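Axin interactor, dorsalization associated protein (Danio rerio, PDB 2QZQ) acts as a ventralizing factor in the embryo, binding axin and disrupting its homodimerization so that axin-mediated JNK activation is inhibited. Local coordinates at residues A[33-39]-A[51-57]; A[30-34]-A[90-95]; A[111-115]-A[147-151]; A[15-21]-A[67-73]; A[105-109]-A[131-135]. One frame throughout, in Å; residues are numbered along the deposited sequence.

Interaction 1 of 5, residues A[33-39]-A[51-57]; sequences DPYITVS and VQDTPVA
An antiparallel β-hairpin at one margin of the C-terminal C2-type β-sandwich domain of Aida joins strand 34-41 to the short strand 52-53, within a region that by similarity binds axin. The two segments run 151° apart, with T37 opposite D53 as a non-hydrogen-bonded pair (CA-CA 4.4 Å) and V38 opposite Q52 as a hydrogen-bonded pair (CA-CA 5.2 Å). V38 N donates to Q52 O at 2.8 Å and Q52 N to V38 O at 3.0 Å; further along, T54 N reaches I36 O at 2.8 Å. There the ladder changes character: I36 N donates to T54 OG1 (3.1 Å), and this hydroxyl, with T54 chi1 in p, donates to P55 O at 2.7 Å. Backbone pairing resumes beyond P55 with A57 N to P34 O, 2.9 Å. T37 and D53, both m, bond through T37 OG1 to D53 OD1 at 2.6 Å, while a water links Y35 OH (2.8 Å) to D53 OD2 (2.9 Å). V56 CG2 packs 4.3 Å from Y35 CD1. T37 OG1 also receives K91 NZ, and Q52 OE1 receives L4 N. The T54 hydroxyl thus replaces a main-chain acceptor for I36 N, keeping the strand bonded through the irregular part.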
# COMPACT_ATOMS: atom_id res chain seq x y z
N ASP A 33 -12.93 -3.17 -10.47
CA ASP A 33 -13.07 -3.36 -9.01
C ASP A 33 -11.70 -3.30 -8.32
O ASP A 33 -11.31 -4.21 -7.59
CB ASP A 33 -13.78 -4.67 -8.69
CG ASP A 33 -15.23 -4.68 -9.17
OD1 ASP A 33 -15.78 -3.60 -9.45
OD2 ASP A 33 -15.80 -5.78 -9.26
N PRO A 34 -10.98 -2.20 -8.56
CA PRO A 34 -9.61 -2.11 -8.01
C PRO A 34 -9.59 -1.88 -6.50
O PRO A 34 -10.43 -1.15 -5.95
CB PRO A 34 -9.02 -0.91 -8.75
CG PRO A 34 -10.20 -0.04 -9.05
CD PRO A 34 -11.36 -1.00 -9.35
N TYR A 35 -8.63 -2.49 -5.83
CA TYR A 35 -8.40 -2.19 -4.42
C TYR A 35 -6.95 -2.44 -4.04
O TYR A 35 -6.16 -2.92 -4.84
CB TYR A 35 -9.35 -2.96 -3.50
CG TYR A 35 -9.13 -4.45 -3.44
CD1 TYR A 35 -9.69 -5.31 -4.41
CD2 TYR A 35 -8.36 -5.02 -2.42
CE1 TYR A 35 -9.48 -6.70 -4.35
CE2 TYR A 35 -8.14 -6.40 -2.36
CZ TYR A 35 -8.73 -7.23 -3.32
OH TYR A 35 -8.51 -8.59 -3.25
N ILE A 36 -6.61 -2.08 -2.81
CA ILE A 36 -5.23 -2.25 -2.33
C ILE A 36 -5.20 -3.00 -1.03
O ILE A 36 -6.00 -2.74 -0.13
CB ILE A 36 -4.50 -0.88 -2.22
CG1 ILE A 36 -4.28 -0.30 -3.62
CG2 ILE A 36 -3.11 -1.00 -1.43
CD1 ILE A 36 -3.65 1.14 -3.62
N THR A 37 -4.25 -3.94 -0.94
CA THR A 37 -3.97 -4.68 0.26
C THR A 37 -2.70 -4.09 0.85
O THR A 37 -1.66 -4.00 0.17
CB THR A 37 -3.75 -6.15 -0.03
OG1 THR A 37 -4.97 -6.70 -0.49
CG2 THR A 37 -3.33 -6.93 1.25
N VAL A 38 -2.83 -3.68 2.10
CA VAL A 38 -1.72 -3.09 2.86
C VAL A 38 -1.32 -4.09 3.95
O VAL A 38 -2.14 -4.50 4.79
CB VAL A 38 -2.09 -1.72 3.49
CG1 VAL A 38 -0.85 -1.08 4.26
CG2 VAL A 38 -2.64 -0.74 2.45
N SER A 39 -0.05 -4.48 3.91
CA SER A 39 0.51 -5.38 4.88
C SER A 39 1.84 -4.80 5.41
O SER A 39 2.44 -3.93 4.77
CB SER A 39 0.72 -6.77 4.26
OG SER A 39 1.63 -6.75 3.17
N VAL A 51 -3.34 -8.13 7.82
CA VAL A 51 -3.40 -7.59 6.47
C VAL A 51 -4.70 -6.82 6.39
O VAL A 51 -5.70 -7.23 6.99
CB VAL A 51 -3.32 -8.76 5.45
CG1 VAL A 51 -3.34 -8.26 4.04
CG2 VAL A 51 -2.02 -9.55 5.68
N GLN A 52 -4.70 -5.68 5.69
CA GLN A 52 -5.89 -4.86 5.53
C GLN A 52 -6.19 -4.53 4.06
O GLN A 52 -5.29 -4.08 3.33
CB GLN A 52 -5.73 -3.54 6.27
CG GLN A 52 -5.49 -3.64 7.79
CD GLN A 52 -5.25 -2.28 8.37
OE1 GLN A 52 -6.19 -1.52 8.59
NE2 GLN A 52 -3.98 -1.93 8.59
N ASP A 53 -7.44 -4.72 3.64
CA ASP A 53 -7.87 -4.39 2.27
C ASP A 53 -8.63 -3.08 2.25
O ASP A 53 -9.57 -2.90 3.03
CB ASP A 53 -8.78 -5.48 1.69
CG ASP A 53 -8.05 -6.75 1.37
OD1 ASP A 53 -6.79 -6.81 1.43
OD2 ASP A 53 -8.75 -7.73 1.02
N THR A 54 -8.28 -2.18 1.34
CA THR A 54 -9.15 -1.03 1.14
C THR A 54 -10.48 -1.55 0.57
O THR A 54 -10.54 -2.67 0.01
CB THR A 54 -8.61 0.07 0.18
OG1 THR A 54 -8.66 -0.38 -1.18
CG2 THR A 54 -7.17 0.57 0.57
N PRO A 55 -11.55 -0.75 0.74
CA PRO A 55 -12.73 -0.99 -0.10
C PRO A 55 -12.34 -0.80 -1.55
O PRO A 55 -11.29 -0.18 -1.85
CB PRO A 55 -13.67 0.15 0.28
CG PRO A 55 -13.22 0.63 1.64
CD PRO A 55 -11.74 0.36 1.70
N VAL A 56 -13.18 -1.30 -2.45
CA VAL A 56 -13.03 -1.06 -3.88
C VAL A 56 -13.16 0.43 -4.22
O VAL A 56 -14.05 1.14 -3.74
CB VAL A 56 -14.02 -1.94 -4.70
CG1 VAL A 56 -14.17 -1.46 -6.15
CG2 VAL A 56 -13.54 -3.36 -4.68
N ALA A 57 -12.25 0.91 -5.06
CA ALA A 57 -12.25 2.29 -5.48
C ALA A 57 -13.10 2.42 -6.74
O ALA A 57 -13.01 1.59 -7.66
CB ALA A 57 -10.81 2.75 -5.76
O HOH W 1 -7.39 -9.45 -0.86
O HOH W 2 -1.93 -4.03 7.58

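Interaction 2 of 5, residues A[30-34]-A[90-95]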
# COMPACT_ATOMS: atom_id res chain seq x y z
N GLN A 30 -9.01 0.81 -17.06
CA GLN A 30 -9.40 -0.55 -17.48
C GLN A 30 -9.57 -1.52 -16.33
O GLN A 30 -10.19 -2.61 -16.50
CB GLN A 30 -8.35 -1.14 -18.43
CG GLN A 30 -8.05 -0.29 -19.65
CD GLN A 30 -7.38 -1.07 -20.76
OE1 GLN A 30 -6.59 -1.99 -20.51
NE2 GLN A 30 -7.70 -0.71 -22.01
N CYS A 31 -8.97 -1.19 -15.18
CA CYS A 31 -8.91 -2.09 -14.05
C CYS A 31 -10.26 -2.13 -13.37
O CYS A 31 -10.82 -1.09 -13.00
CB CYS A 31 -7.78 -1.71 -13.05
SG CYS A 31 -6.14 -1.75 -13.79
N ILE A 32 -10.79 -3.34 -13.26
CA ILE A 32 -12.13 -3.59 -12.72
C ILE A 32 -12.09 -3.89 -11.22
O ILE A 32 -11.31 -4.73 -10.76
CB ILE A 32 -12.83 -4.79 -13.49
CG1 ILE A 32 -12.82 -4.55 -15.01
CG2 ILE A 32 -14.23 -5.01 -12.93
CD1 ILE A 32 -13.47 -3.23 -15.47
N ASP A 33 -12.93 -3.17 -10.47
CA ASP A 33 -13.07 -3.36 -9.01
C ASP A 33 -11.70 -3.30 -8.32
O ASP A 33 -11.31 -4.21 -7.59
CB ASP A 33 -13.78 -4.67 -8.69
CG ASP A 33 -15.23 -4.68 -9.17
OD1 ASP A 33 -15.78 -3.60 -9.45
OD2 ASP A 33 -15.80 -5.78 -9.26
N PRO A 34 -10.98 -2.20 -8.56
CA PRO A 34 -9.61 -2.11 -8.01
C PRO A 34 -9.59 -1.88 -6.50
O PRO A 34 -10.43 -1.15 -5.95
CB PRO A 34 -9.02 -0.91 -8.75
CG PRO A 34 -10.20 -0.04 -9.05
CD PRO A 34 -11.36 -1.00 -9.35
N PHE A 90 -1.73 -3.66 -5.39
CA PHE A 90 -2.88 -3.24 -6.15
C PHE A 90 -3.50 -4.47 -6.79
O PHE A 90 -2.83 -5.21 -7.52
CB PHE A 90 -2.48 -2.23 -7.20
CG PHE A 90 -3.62 -1.79 -8.09
CD1 PHE A 90 -4.38 -0.69 -7.76
CD2 PHE A 90 -3.93 -2.51 -9.25
CE1 PHE A 90 -5.44 -0.29 -8.60
CE2 PHE A 90 -4.96 -2.14 -10.07
CZ PHE A 90 -5.72 -1.02 -9.75
N LYS A 91 -4.78 -4.70 -6.47
CA LYS A 91 -5.50 -5.88 -6.92
C LYS A 91 -6.74 -5.47 -7.71
O LYS A 91 -7.32 -4.41 -7.47
CB LYS A 91 -5.88 -6.72 -5.72
CG LYS A 91 -4.64 -7.37 -5.03
CD LYS A 91 -5.04 -8.17 -3.83
CE LYS A 91 -3.85 -8.64 -3.04
NZ LYS A 91 -4.31 -9.29 -1.77
N HIS A 92 -7.15 -6.34 -8.64
CA HIS A 92 -8.26 -6.03 -9.52
C HIS A 92 -8.83 -7.34 -10.08
O HIS A 92 -8.16 -8.40 -10.05
CB HIS A 92 -7.86 -5.02 -10.63
CG HIS A 92 -6.88 -5.57 -11.63
ND1 HIS A 92 -5.61 -6.01 -11.29
CD2 HIS A 92 -6.99 -5.77 -12.96
CE1 HIS A 92 -5.00 -6.46 -12.37
NE2 HIS A 92 -5.81 -6.32 -13.40
N TYR A 93 -10.06 -7.24 -10.56
CA TYR A 93 -10.79 -8.41 -11.08
C TYR A 93 -10.48 -8.57 -12.55
O TYR A 93 -10.71 -7.65 -13.32
CB TYR A 93 -12.30 -8.18 -10.91
CG TYR A 93 -13.14 -9.30 -11.51
CD1 TYR A 93 -13.21 -10.54 -10.87
CD2 TYR A 93 -13.83 -9.12 -12.71
CE1 TYR A 93 -13.98 -11.59 -11.41
CE2 TYR A 93 -14.61 -10.16 -13.25
CZ TYR A 93 -14.67 -11.39 -12.60
OH TYR A 93 -15.43 -12.43 -13.12
N LYS A 94 -10.01 -9.76 -12.95
CA LYS A 94 -9.71 -10.03 -14.37
C LYS A 94 -10.89 -10.76 -15.01
O LYS A 94 -11.13 -11.95 -14.70
CB LYS A 94 -8.43 -10.85 -14.52
CG LYS A 94 -7.16 -10.10 -14.11
CD LYS A 94 -5.95 -10.99 -14.36
CE LYS A 94 -5.13 -10.54 -15.57
NZ LYS A 94 -3.72 -11.07 -15.44
N PRO A 95 -11.65 -10.07 -15.88
CA PRO A 95 -12.91 -10.68 -16.33
C PRO A 95 -12.77 -11.93 -17.19
O PRO A 95 -13.70 -12.75 -17.23
CB PRO A 95 -13.58 -9.54 -17.14
CG PRO A 95 -12.86 -8.31 -16.75
CD PRO A 95 -11.46 -8.73 -16.44
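The chain turns a corner at D33, whose phi and psi of 52° and 55° lie in the left-handed region, so that residues 30-34 lead from a loop into strand 34-41. Before the corner they run beside the extended chain of strand 85-94. One backbone hydrogen bond ties the segments together, from Y93 N to I32 O at 2.8 Å and nearly straight at 175°. Past the corner, P34 has no amide proton to give, and its CA comes to 3.3 Å from K91 O in a CA-H...O contact.

The side chains fill the space around this single bond. C31 points toward the strand and sets its sulfur over the face of the H92 ring, 4.5 Å from C31 SG to the ring centroid; the same SG is 3.9 Å from F90 CE2, a second sulfur-aromatic contact. The F90 ring also meets the proline, with P34 CB 3.4 Å from F90 CZ, and I65 of strand 64-72 touches both residues. Farther out, I32 CG2 lies 4.1 Å from Y93 CD2 and I32 CG1 4.1 Å from P95 CG. Across the strand's other edge, F90 and H92 make backbone hydrogen bonds to strand 99-109. The arrangement is that of a loop at one end of a C2-type β-sandwich, passing along a strand before it turns to become that strand's neighbour in the sheet.

Interaction 3 of 5, residues A[111-115]-A[147-151]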
# COMPACT_ATOMS: atom_id res chain seq x y z
N ASP A 111 12.83 3.51 7.34
CA ASP A 111 13.52 4.81 7.26
C ASP A 111 12.86 5.79 6.27
O ASP A 111 13.27 6.95 6.16
CB ASP A 111 15.04 4.60 7.01
CG ASP A 111 15.37 4.06 5.61
OD1 ASP A 111 14.47 3.69 4.81
OD2 ASP A 111 16.58 4.01 5.29
N GLU A 112 11.82 5.31 5.58
CA GLU A 112 11.01 6.15 4.69
C GLU A 112 9.76 6.74 5.35
O GLU A 112 9.01 7.51 4.72
CB GLU A 112 10.59 5.38 3.44
CG GLU A 112 11.75 4.94 2.59
CD GLU A 112 11.27 4.25 1.34
OE1 GLU A 112 10.93 4.98 0.40
OE2 GLU A 112 11.24 3.01 1.30
N ILE A 113 9.53 6.37 6.60
CA ILE A 113 8.39 6.89 7.35
C ILE A 113 8.75 8.27 7.87
O ILE A 113 9.67 8.40 8.69
CB ILE A 113 7.98 5.95 8.51
CG1 ILE A 113 7.57 4.58 7.94
CG2 ILE A 113 6.83 6.59 9.31
CD1 ILE A 113 7.30 3.52 8.98
N LYS A 114 8.06 9.28 7.34
CA LYS A 114 8.26 10.70 7.60
C LYS A 114 6.95 11.41 7.22
O LYS A 114 6.24 10.96 6.32
CB LYS A 114 9.47 11.25 6.80
CG LYS A 114 9.27 11.32 5.29
CD LYS A 114 10.34 12.15 4.56
CE LYS A 114 10.23 12.05 3.01
NZ LYS A 114 8.90 11.61 2.44
N PRO A 115 6.61 12.53 7.90
CA PRO A 115 5.36 13.24 7.61
C PRO A 115 5.25 13.76 6.17
O PRO A 115 6.27 14.07 5.55
CB PRO A 115 5.37 14.40 8.62
CG PRO A 115 6.78 14.56 8.99
CD PRO A 115 7.37 13.20 8.97
N ASN A 147 -0.08 10.10 1.63
CA ASN A 147 0.24 11.13 2.65
C ASN A 147 0.43 10.42 3.97
O ASN A 147 -0.42 9.61 4.37
CB ASN A 147 -0.85 12.21 2.75
CG ASN A 147 -0.43 13.40 3.61
OD1 ASN A 147 0.65 13.93 3.43
ND2 ASN A 147 -1.27 13.80 4.55
N GLN A 148 1.56 10.70 4.64
CA GLN A 148 1.86 10.11 5.95
C GLN A 148 1.57 11.10 7.07
O GLN A 148 1.93 12.28 6.98
CB GLN A 148 3.33 9.67 6.06
CG GLN A 148 3.91 9.01 4.83
CD GLN A 148 5.19 8.26 5.12
OE1 GLN A 148 5.30 7.57 6.14
NE2 GLN A 148 6.18 8.40 4.24
N THR A 149 0.88 10.62 8.10
CA THR A 149 0.63 11.41 9.31
C THR A 149 1.08 10.58 10.48
O THR A 149 0.66 9.43 10.67
CB THR A 149 -0.86 11.75 9.52
OG1 THR A 149 -1.42 12.28 8.32
CG2 THR A 149 -1.02 12.78 10.66
N LEU A 150 1.93 11.21 11.30
CA LEU A 150 2.45 10.57 12.49
C LEU A 150 1.75 11.15 13.72
O LEU A 150 1.69 12.37 13.90
CB LEU A 150 3.98 10.70 12.54
CG LEU A 150 4.78 9.75 11.62
CD1 LEU A 150 4.70 10.14 10.15
CD2 LEU A 150 6.24 9.68 12.06
N HIS A 151 1.15 10.26 14.50
CA HIS A 151 0.33 10.65 15.64
C HIS A 151 1.08 10.47 16.94
O HIS A 151 1.45 9.35 17.33
CB HIS A 151 -0.99 9.87 15.67
CG HIS A 151 -1.84 10.08 14.46
ND1 HIS A 151 -2.38 11.30 14.13
CD2 HIS A 151 -2.25 9.21 13.50
CE1 HIS A 151 -3.08 11.18 13.01
NE2 HIS A 151 -3.01 9.93 12.61
O HOH W 3 6.45 11.22 3.38
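Q148 supplies nearly all the polar chemistry between strand 147-151 and the 111-115 loop, which opens with the end of a 3-10 segment. Its CB points toward the loop, and its amide serves two backbone groups there. Q148 NE2 donates to E112 O at 3.0 Å with good geometry (164°), whereas the return bond from K114 N to Q148 OE1 is long at 3.5 Å and weak. K114 O stands 3.3 Å from Q148 NE2 at a poor angle and is not bonded to it; a water 3.0 Å away donates to K114 O instead. That water accepts from K114 NZ at 2.7 Å and, weakly, from Q148 NE2 at 3.0 Å. The E112 carboxylate turns elsewhere, with its OE2 taking the amide of E109. Beside the polar group, L150 CD1 sits 4.2 Å from P115 CD, and L150 CD2 lies the same distance from I113 CG2. A glutamine amide, able to give and to accept, therefore answers main-chain groups of the loop just before it enters strand 116-124, using one firm bond, one weak bond and a water.

Interaction 4 of 5, residues A[15-21]-A[67-73]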
# COMPACT_ATOMS: atom_id res chain seq x y z
N LEU A 15 1.91 6.42 16.21
CA LEU A 15 1.05 5.67 15.29
C LEU A 15 1.02 6.34 13.93
O LEU A 15 1.00 7.57 13.82
CB LEU A 15 -0.38 5.53 15.84
CG LEU A 15 -0.59 4.61 17.04
CD1 LEU A 15 -2.01 4.85 17.62
CD2 LEU A 15 -0.36 3.11 16.72
N LEU A 16 1.02 5.50 12.89
CA LEU A 16 1.10 6.00 11.54
C LEU A 16 -0.22 5.77 10.82
O LEU A 16 -0.79 4.68 10.88
CB LEU A 16 2.26 5.33 10.80
CG LEU A 16 2.44 5.59 9.28
CD1 LEU A 16 2.82 7.03 8.98
CD2 LEU A 16 3.43 4.61 8.69
N THR A 17 -0.71 6.84 10.20
CA THR A 17 -1.79 6.80 9.22
C THR A 17 -1.22 7.04 7.83
O THR A 17 -0.49 8.01 7.60
CB THR A 17 -2.87 7.84 9.49
OG1 THR A 17 -3.29 7.72 10.86
CG2 THR A 17 -4.11 7.62 8.54
N LEU A 18 -1.53 6.13 6.91
CA LEU A 18 -1.19 6.36 5.51
C LEU A 18 -2.45 6.61 4.72
O LEU A 18 -3.34 5.73 4.66
CB LEU A 18 -0.44 5.16 4.93
CG LEU A 18 0.90 4.83 5.60
CD1 LEU A 18 1.43 3.47 5.15
CD2 LEU A 18 1.90 5.96 5.36
N THR A 19 -2.56 7.81 4.15
CA THR A 19 -3.67 8.14 3.28
C THR A 19 -3.28 7.68 1.89
O THR A 19 -2.28 8.12 1.35
CB THR A 19 -3.91 9.67 3.23
OG1 THR A 19 -4.11 10.16 4.57
CG2 THR A 19 -5.13 10.03 2.36
N ILE A 20 -4.07 6.79 1.32
CA ILE A 20 -3.83 6.39 -0.06
C ILE A 20 -4.64 7.34 -0.88
O ILE A 20 -5.89 7.31 -0.86
CB ILE A 20 -4.26 4.92 -0.33
CG1 ILE A 20 -3.52 3.93 0.59
CG2 ILE A 20 -4.13 4.58 -1.82
CD1 ILE A 20 -4.09 2.50 0.53
N GLU A 21 -3.94 8.23 -1.58
CA GLU A 21 -4.60 9.27 -2.35
C GLU A 21 -5.04 8.70 -3.68
O GLU A 21 -6.21 8.68 -3.98
CB GLU A 21 -3.68 10.48 -2.53
CG GLU A 21 -3.28 11.06 -1.15
CD GLU A 21 -2.33 12.26 -1.22
OE1 GLU A 21 -1.64 12.44 -2.23
OE2 GLU A 21 -2.29 13.01 -0.22
N PHE A 67 -8.43 6.86 -4.48
CA PHE A 67 -8.84 6.10 -3.31
C PHE A 67 -9.31 7.03 -2.19
O PHE A 67 -10.42 6.85 -1.66
CB PHE A 67 -7.67 5.25 -2.78
CG PHE A 67 -7.48 3.94 -3.53
CD1 PHE A 67 -8.04 2.76 -3.04
CD2 PHE A 67 -6.79 3.91 -4.74
CE1 PHE A 67 -7.88 1.55 -3.75
CE2 PHE A 67 -6.64 2.72 -5.47
CZ PHE A 67 -7.18 1.54 -4.97
N SER A 68 -8.45 8.01 -1.85
CA SER A 68 -8.70 8.95 -0.75
C SER A 68 -9.20 8.23 0.48
O SER A 68 -10.29 8.51 0.97
CB SER A 68 -9.70 10.04 -1.18
OG SER A 68 -9.31 10.64 -2.39
N VAL A 69 -8.40 7.29 0.98
CA VAL A 69 -8.75 6.51 2.15
C VAL A 69 -7.56 6.40 3.10
O VAL A 69 -6.42 6.24 2.65
CB VAL A 69 -9.29 5.12 1.74
CG1 VAL A 69 -8.18 4.23 1.14
CG2 VAL A 69 -9.99 4.44 2.92
N ASP A 70 -7.84 6.48 4.40
CA ASP A 70 -6.80 6.33 5.43
C ASP A 70 -6.63 4.88 5.83
O ASP A 70 -7.61 4.17 6.07
CB ASP A 70 -7.12 7.15 6.69
CG ASP A 70 -7.06 8.64 6.47
OD1 ASP A 70 -6.55 9.11 5.41
OD2 ASP A 70 -7.52 9.35 7.39
N VAL A 71 -5.39 4.43 5.89
CA VAL A 71 -5.09 3.11 6.41
C VAL A 71 -4.28 3.28 7.71
O VAL A 71 -3.25 3.95 7.72
CB VAL A 71 -4.31 2.24 5.37
CG1 VAL A 71 -3.98 0.87 5.94
CG2 VAL A 71 -5.15 2.10 4.08
N GLU A 72 -4.76 2.65 8.78
CA GLU A 72 -4.12 2.71 10.09
C GLU A 72 -3.17 1.55 10.28
O GLU A 72 -3.57 0.38 10.29
CB GLU A 72 -5.19 2.74 11.22
CG GLU A 72 -6.30 3.81 11.01
CD GLU A 72 -5.81 5.26 11.14
OE1 GLU A 72 -4.69 5.51 11.66
OE2 GLU A 72 -6.57 6.16 10.73
N ILE A 73 -1.88 1.88 10.42
CA ILE A 73 -0.85 0.85 10.61
C ILE A 73 -0.96 0.27 12.02
O ILE A 73 -0.90 1.00 13.02
CB ILE A 73 0.56 1.42 10.29
CG1 ILE A 73 0.61 1.81 8.81
CG2 ILE A 73 1.67 0.40 10.58
CD1 ILE A 73 0.29 0.65 7.86
O HOH W 4 1.17 2.74 13.36
O HOH W 5 -2.48 4.63 12.95
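I20 and I73, with 88 and 81 Å² covered, anchor the two ends of this antiparallel pairing of strands 15-21 and 67-72, whose axes approach to 4.5 Å. I20 spreads over several neighbours: its CG2 lies 3.7 Å from F67 CB and its CD1 3.7 Å from V71 CG2. Both I20 and V71 also touch V38 of strand 34-41, on the face shared with L18. I73 reaches back to the start of the other strand, with I73 CG1 4.0 Å from L16 CD2 and I73 CD1 4.1 Å from L18 CD1, while I73 N donates to L16 O at 3.0 Å. Between them runs a regular ladder of a C2-type β-sandwich, with these apolar residues facing its interior: L18 N donates to V71 O at 2.9 Å. In return, V71 N donates to L18 O at 2.7 Å. Near I20 it is interrupted by a G1 β-bulge, S68 and V69 both facing that residue; S68 has the positive phi of 45° that the bulge requires. T17, third at 56 Å² alongside V71, lies on the other face, where T17 OG1 donates to E72 OE1 at 2.7 Å and T19 OG1 to D70 OD1 at 2.8 Å. E72 OE1 also forms a salt bridge with R6.

Interaction 5 of 5, residues A[105-109]-A[131-135]; sequences FAFME and RKKLN
Three residues of strand 105-109, alternate in sequence, reach a loop segment, 131-135, that has no regular secondary structure. The backbones stay well apart (F107 CA to R131 CA 8.2 Å, F105 CA to L134 CA 9.9 Å), so side chains make the whole contact. F105 and F107 share one conformation, chi1 p (68° and 62°) with chi2 near -80°. R131, at positive phi (43°), points CB toward the strand and over the face of the F107 ring, 3.8 Å from R131 CB to the centroid, as a CH-pi contact; chi1 p, chi2 -90° and chi3 t then carry the guanidinium to E109. L134, chi1 m and chi2 t, meets both rings at their edges: CD2 is 3.7 Å from F105 CZ, and CD1 is 3.8 Å from F107 CE1. E109, m in chi1 and chi2, forms a two-pronged salt bridge, R131 NE to E109 OE2 at 3.0 Å and R131 NH2 to E109 OE1 at 3.3 Å. R131 NH1 also binds the carbonyls of F129 and D42. The whole is a surface loop laid across the outer side of the sheet at strand 99-109 of a C2-type β-sandwich.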
# COMPACT_ATOMS: atom_id res chain seq x y z
N PHE A 105 2.92 -3.95 -7.03
CA PHE A 105 3.06 -3.59 -5.63
C PHE A 105 4.07 -2.45 -5.43
O PHE A 105 4.92 -2.15 -6.29
CB PHE A 105 3.46 -4.81 -4.79
CG PHE A 105 4.87 -5.32 -5.08
CD1 PHE A 105 5.12 -6.13 -6.18
CD2 PHE A 105 5.93 -4.97 -4.25
CE1 PHE A 105 6.41 -6.60 -6.44
CE2 PHE A 105 7.24 -5.44 -4.49
CZ PHE A 105 7.48 -6.25 -5.59
N ALA A 106 3.95 -1.83 -4.27
CA ALA A 106 4.88 -0.79 -3.84
C ALA A 106 5.21 -1.16 -2.42
O ALA A 106 4.43 -1.83 -1.74
CB ALA A 106 4.20 0.60 -3.87
N PHE A 107 6.36 -0.71 -1.93
CA PHE A 107 6.64 -0.90 -0.53
C PHE A 107 7.41 0.28 -0.02
O PHE A 107 7.96 1.07 -0.79
CB PHE A 107 7.43 -2.20 -0.31
CG PHE A 107 8.78 -2.21 -0.98
CD1 PHE A 107 8.91 -2.53 -2.32
CD2 PHE A 107 9.93 -1.88 -0.25
CE1 PHE A 107 10.18 -2.58 -2.93
CE2 PHE A 107 11.17 -1.88 -0.85
CZ PHE A 107 11.31 -2.24 -2.17
N MSE A 108 7.43 0.41 1.31
CA MSE A 108 8.29 1.40 1.94
C MSE A 108 8.97 0.82 3.17
O MSE A 108 8.33 0.17 3.99
CB MSE A 108 7.55 2.70 2.26
CG MSE A 108 6.23 2.60 2.99
SE MSE A 108 5.50 4.46 3.25
CE MSE A 108 6.25 4.78 4.75
N GLU A 109 10.28 1.06 3.25
CA GLU A 109 11.10 0.67 4.40
C GLU A 109 10.85 1.61 5.59
O GLU A 109 10.30 2.69 5.44
CB GLU A 109 12.60 0.65 4.04
CG GLU A 109 13.03 -0.30 2.87
CD GLU A 109 12.94 -1.82 3.18
OE1 GLU A 109 12.75 -2.23 4.34
OE2 GLU A 109 13.05 -2.63 2.23
N ARG A 131 11.36 -8.18 -1.01
CA ARG A 131 11.86 -7.11 -1.91
C ARG A 131 13.33 -7.26 -2.38
O ARG A 131 14.10 -6.31 -2.45
CB ARG A 131 11.54 -5.68 -1.40
CG ARG A 131 12.01 -5.30 -0.01
CD ARG A 131 11.00 -5.62 1.09
NE ARG A 131 11.53 -5.21 2.41
CZ ARG A 131 11.27 -5.84 3.57
NH1 ARG A 131 10.49 -6.94 3.64
NH2 ARG A 131 11.78 -5.34 4.67
N LYS A 132 13.68 -8.50 -2.70
CA LYS A 132 15.03 -8.87 -3.14
C LYS A 132 15.20 -8.74 -4.65
O LYS A 132 16.28 -8.40 -5.12
CB LYS A 132 15.29 -10.33 -2.74
CG LYS A 132 15.35 -10.62 -1.24
CD LYS A 132 16.15 -9.57 -0.53
CE LYS A 132 16.96 -10.17 0.62
NZ LYS A 132 18.11 -9.25 0.84
N LYS A 133 14.15 -9.07 -5.40
CA LYS A 133 14.19 -9.01 -6.85
C LYS A 133 12.99 -8.23 -7.36
O LYS A 133 11.86 -8.65 -7.15
CB LYS A 133 14.22 -10.40 -7.48
CG LYS A 133 15.60 -11.06 -7.51
CD LYS A 133 15.52 -12.56 -7.89
CE LYS A 133 15.18 -12.77 -9.34
NZ LYS A 133 15.46 -14.22 -9.65
N LEU A 134 13.25 -7.11 -8.03
CA LEU A 134 12.22 -6.14 -8.44
C LEU A 134 12.22 -5.85 -9.94
O LEU A 134 13.27 -5.58 -10.53
CB LEU A 134 12.39 -4.83 -7.63
CG LEU A 134 12.45 -4.98 -6.10
CD1 LEU A 134 12.81 -3.69 -5.39
CD2 LEU A 134 11.10 -5.54 -5.54
N ASN A 135 11.03 -5.85 -10.54
CA ASN A 135 10.86 -5.56 -11.96
C ASN A 135 9.93 -4.37 -12.04
O ASN A 135 8.79 -4.45 -11.62
CB ASN A 135 10.27 -6.77 -12.68
CG ASN A 135 11.13 -8.04 -12.48
OD1 ASN A 135 10.68 -9.03 -11.89
ND2 ASN A 135 12.38 -7.97 -12.90

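Overall arrangement
All five contacts belong to the C-terminal, C2-type domain of the protein, the part contained in this chain. Interactions 1 and 2 share D33 and P34 and are joined further by Y35 O to K91 N (2.8 Å) and T37 OG1 to K91 NZ (3.0 Å). Interaction 4 meets interaction 1 through Q52 NE2 to E72 O at 2.9 Å and through packing of T54 CG2 on I20 CD1 (3.6 Å); it adjoins interaction 3 where H151 N meets L15 O and N147 O meets T19 N, each at 2.8 Å. Selenomethionine M108 connects interactions 3 and 5, its CE 3.5 Å from I113 CG1. The centres of interactions 2 and 3 lie about 28 Å apart, on opposite sides of the chain's centre.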